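PDB 5DM5: putative acyl-CoA thioester hydrolase from Yersinia pestis KIM10+, which forms a hexamer of hot-dog-fold subunits and probably hydrolyses acyl-CoA thioesters to coenzyme A and the free acid. Local coordinates for residues M72-V80 with Q116-V124. Residues are numbered along the deposited sequence; the frame is centred on the assembly and turned at random.
Sequences MTFLKPVAV and QRYRATEAV
Y118 reaches across to the loop after strand 64-74, where its OH donates a hydrogen bond to P77 O, which lies at the edge of the ring and near its plane. K76 crosses the Y118 side chain at a slant: CB comes within 3.4 Å of Y118 CE1, and the extended chain carries CD past CD1 until NZ lies 3.6 Å from Y118 CB. A120 CB packs against V78 CG2 at 3.7 Å. L75 also turns toward strand 118-129, laying CD2 on the backbone of T121 and near R119 CG. Within that strand R119 NH1 salt-bridges E122 OE1. Where the strands run antiparallel, at 172°, M72 has CG anti to its N (chi1 178°) and then bends, bringing SD against both T121 CG2 and A123 CB. Backbone pairing is thin, with weak bonds from T73 N to E122 O and from L75 N to A120 O. A120 and T121 form a classic beta bulge opposite V104 of strand 97-106, the other neighbour of strand 118-129. M72, T121 and A123 all meet M48 of helix 43-60, the central helix of the hot-dog fold, while M72 and T73 continue the sheet into a second subunit.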
loop_
_atom_site.group_PDB
_atom_site.type_symbol
_atom_site.label_atom_id
_atom_site.label_comp_id
_atom_site.label_asym_id
_atom_site.label_seq_id
_atom_site.Cartn_x
_atom_site.Cartn_y
_atom_site.Cartn_z
ATOM N N MET B 72 -16.169 -22.461 0.148
ATOM C CA MET B 72 -15.870 -21.441 -0.846
ATOM C C MET B 72 -15.595 -22.019 -2.227
ATOM O O MET B 72 -14.839 -22.971 -2.367
ATOM C CB MET B 72 -14.689 -20.589 -0.419
ATOM C CG MET B 72 -14.322 -19.553 -1.469
ATOM S SD MET B 72 -14.449 -17.904 -0.806
ATOM C CE MET B 72 -13.391 -18.107 0.618
ATOM N N THR B 73 -16.235 -21.458 -3.243
ATOM C CA THR B 73 -16.055 -21.936 -4.591
ATOM C C THR B 73 -15.705 -20.763 -5.471
ATOM O O THR B 73 -16.334 -19.719 -5.367
ATOM C CB THR B 73 -17.305 -22.618 -5.130
ATOM O OG1 THR B 73 -17.799 -23.553 -4.169
ATOM C CG2 THR B 73 -16.982 -23.355 -6.416
ATOM N N PHE B 74 -14.685 -20.912 -6.311
ATOM C CA PHE B 74 -14.349 -19.869 -7.279
ATOM C C PHE B 74 -15.034 -20.100 -8.585
ATOM O O PHE B 74 -14.533 -20.792 -9.458
ATOM C CB PHE B 74 -12.841 -19.765 -7.478
ATOM C CG PHE B 74 -12.135 -19.271 -6.270
ATOM C CD1 PHE B 74 -11.742 -17.954 -6.182
ATOM C CD2 PHE B 74 -11.944 -20.089 -5.187
ATOM C CE1 PHE B 74 -11.136 -17.479 -5.056
ATOM C CE2 PHE B 74 -11.330 -19.614 -4.055
ATOM C CZ PHE B 74 -10.928 -18.310 -3.990
ATOM N N LEU B 75 -16.198 -19.476 -8.690
ATOM C CA LEU B 75 -17.104 -19.664 -9.809
ATOM C C LEU B 75 -16.536 -19.084 -11.089
ATOM O O LEU B 75 -16.345 -19.790 -12.077
ATOM C CB LEU B 75 -18.466 -19.007 -9.523
ATOM C CG LEU B 75 -19.425 -19.444 -8.398
ATOM C CD1 LEU B 75 -19.017 -20.775 -7.789
ATOM C CD2 LEU B 75 -19.650 -18.390 -7.316
ATOM N N LYS B 76 -16.285 -17.782 -11.068
ATOM C CA LYS B 76 -15.818 -17.068 -12.245
ATOM C C LYS B 76 -14.642 -16.160 -11.907
ATOM O O LYS B 76 -14.538 -15.677 -10.780
ATOM C CB LYS B 76 -16.970 -16.274 -12.859
ATOM C CG LYS B 76 -18.156 -17.168 -13.229
ATOM C CD LYS B 76 -19.208 -16.478 -14.095
ATOM C CE LYS B 76 -20.570 -17.155 -13.947
ATOM N NZ LYS B 76 -21.644 -16.297 -14.492
ATOM N N PRO B 77 -13.711 -15.993 -12.855
ATOM C CA PRO B 77 -12.553 -15.120 -12.664
ATOM C C PRO B 77 -12.985 -13.666 -12.700
ATOM O O PRO B 77 -14.097 -13.410 -13.162
ATOM C CB PRO B 77 -11.664 -15.450 -13.858
ATOM C CG PRO B 77 -12.616 -15.898 -14.898
ATOM C CD PRO B 77 -13.687 -16.647 -14.174
ATOM N N VAL B 78 -12.159 -12.752 -12.182
ATOM C CA VAL B 78 -12.423 -11.304 -12.227
ATOM C C VAL B 78 -11.253 -10.573 -12.847
ATOM O O VAL B 78 -10.123 -10.752 -12.430
ATOM C CB VAL B 78 -12.646 -10.695 -10.839
ATOM C CG1 VAL B 78 -12.952 -9.205 -10.955
ATOM C CG2 VAL B 78 -13.743 -11.431 -10.096
ATOM N N ALA B 79 -11.515 -9.656 -13.753
ATOM C CA ALA B 79 -10.406 -8.973 -14.380
ATOM C C ALA B 79 -10.197 -7.676 -13.656
ATOM O O ALA B 79 -10.899 -7.379 -12.695
ATOM C CB ALA B 79 -10.660 -8.731 -15.866
ATOM N N VAL B 80 -9.153 -6.964 -14.047
ATOM C CA VAL B 80 -8.855 -5.672 -13.473
ATOM C C VAL B 80 -9.749 -4.629 -14.154
ATOM O O VAL B 80 -10.027 -4.725 -15.349
ATOM C CB VAL B 80 -7.371 -5.340 -13.629
ATOM C CG1 VAL B 80 -7.058 -3.995 -13.016
ATOM C CG2 VAL B 80 -6.547 -6.401 -12.950
ATOM N N GLN B 116 -23.203 -6.746 -17.380
ATOM C CA GLN B 116 -23.224 -8.190 -17.310
ATOM C C GLN B 116 -22.718 -8.436 -15.922
ATOM O O GLN B 116 -21.515 -8.497 -15.672
ATOM C CB GLN B 116 -22.350 -8.847 -18.372
ATOM C CG GLN B 116 -22.253 -10.337 -18.222
ATOM C CD GLN B 116 -21.451 -10.956 -19.337
ATOM O OE1 GLN B 116 -20.591 -10.308 -19.935
ATOM N NE2 GLN B 116 -21.686 -12.230 -19.589
ATOM N N ARG B 117 -23.665 -8.602 -15.016
ATOM C CA ARG B 117 -23.320 -8.747 -13.639
ATOM C C ARG B 117 -23.319 -10.226 -13.407
ATOM O O ARG B 117 -24.183 -10.944 -13.902
ATOM C CB ARG B 117 -24.319 -8.059 -12.736
ATOM C CG ARG B 117 -24.439 -6.567 -12.921
ATOM C CD ARG B 117 -25.461 -6.088 -11.929
ATOM N NE ARG B 117 -26.240 -7.228 -11.453
ATOM C CZ ARG B 117 -26.763 -7.323 -10.236
ATOM N NH1 ARG B 117 -26.575 -6.350 -9.356
ATOM N NH2 ARG B 117 -27.450 -8.404 -9.890
ATOM N N TYR B 118 -22.332 -10.698 -12.677
ATOM C CA TYR B 118 -22.275 -12.107 -12.427
ATOM C C TYR B 118 -21.579 -12.324 -11.112
ATOM O O TYR B 118 -20.696 -11.559 -10.736
ATOM C CB TYR B 118 -21.542 -12.834 -13.556
ATOM C CG TYR B 118 -20.066 -12.537 -13.648
ATOM C CD1 TYR B 118 -19.161 -13.256 -12.872
ATOM C CD2 TYR B 118 -19.562 -11.588 -14.525
ATOM C CE1 TYR B 118 -17.805 -13.022 -12.928
ATOM C CE2 TYR B 118 -18.188 -11.353 -14.593
ATOM C CZ TYR B 118 -17.323 -12.082 -13.784
ATOM O OH TYR B 118 -15.967 -11.889 -13.809
ATOM N N ARG B 119 -22.002 -13.359 -10.402
ATOM C CA ARG B 119 -21.398 -13.720 -9.128
ATOM C C ARG B 119 -20.100 -14.459 -9.337
ATOM O O ARG B 119 -20.032 -15.383 -10.135
ATOM C CB ARG B 119 -22.365 -14.541 -8.293
ATOM C CG ARG B 119 -21.858 -14.886 -6.921
ATOM C CD ARG B 119 -22.973 -15.523 -6.146
ATOM N NE ARG B 119 -23.516 -16.687 -6.818
ATOM C CZ ARG B 119 -24.525 -17.403 -6.340
ATOM N NH1 ARG B 119 -25.084 -17.053 -5.192
ATOM N NH2 ARG B 119 -24.982 -18.454 -7.012
ATOM N N ALA B 120 -19.047 -13.998 -8.670
ATOM C CA ALA B 120 -17.724 -14.571 -8.863
ATOM C C ALA B 120 -17.273 -15.455 -7.692
ATOM O O ALA B 120 -16.365 -16.271 -7.847
ATOM C CB ALA B 120 -16.725 -13.476 -9.116
ATOM N N THR B 121 -17.830 -15.254 -6.504
ATOM C CA THR B 121 -17.467 -16.137 -5.396
ATOM C C THR B 121 -18.554 -16.209 -4.361
ATOM O O THR B 121 -19.232 -15.241 -4.133
ATOM C CB THR B 121 -16.190 -15.673 -4.705
ATOM O OG1 THR B 121 -15.148 -15.572 -5.675
ATOM C CG2 THR B 121 -15.765 -16.668 -3.666
ATOM N N GLU B 122 -18.767 -17.344 -3.733
ATOM C CA GLU B 122 -19.700 -17.317 -2.630
ATOM C C GLU B 122 -19.211 -18.263 -1.565
ATOM O O GLU B 122 -18.569 -19.254 -1.871
ATOM C CB GLU B 122 -21.128 -17.630 -3.068
ATOM C CG GLU B 122 -22.083 -17.699 -1.882
ATOM C CD GLU B 122 -23.518 -17.941 -2.265
ATOM O OE1 GLU B 122 -23.780 -18.227 -3.450
ATOM O OE2 GLU B 122 -24.383 -17.832 -1.373
ATOM N N ALA B 123 -19.458 -17.931 -0.307
ATOM C CA ALA B 123 -19.016 -18.797 0.777
ATOM C C ALA B 123 -19.848 -18.571 2.025
ATOM O O ALA B 123 -20.588 -17.603 2.104
ATOM C CB ALA B 123 -17.560 -18.570 1.067
ATOM N N VAL B 124 -19.736 -19.467 2.997
ATOM C CA VAL B 124 -20.505 -19.316 4.220
ATOM C C VAL B 124 -19.576 -19.090 5.412
ATOM O O VAL B 124 -18.961 -19.998 5.956
ATOM C CB VAL B 124 -21.400 -20.536 4.460
ATOM C CG1 VAL B 124 -22.218 -20.351 5.722
ATOM C CG2 VAL B 124 -22.314 -20.749 3.261
#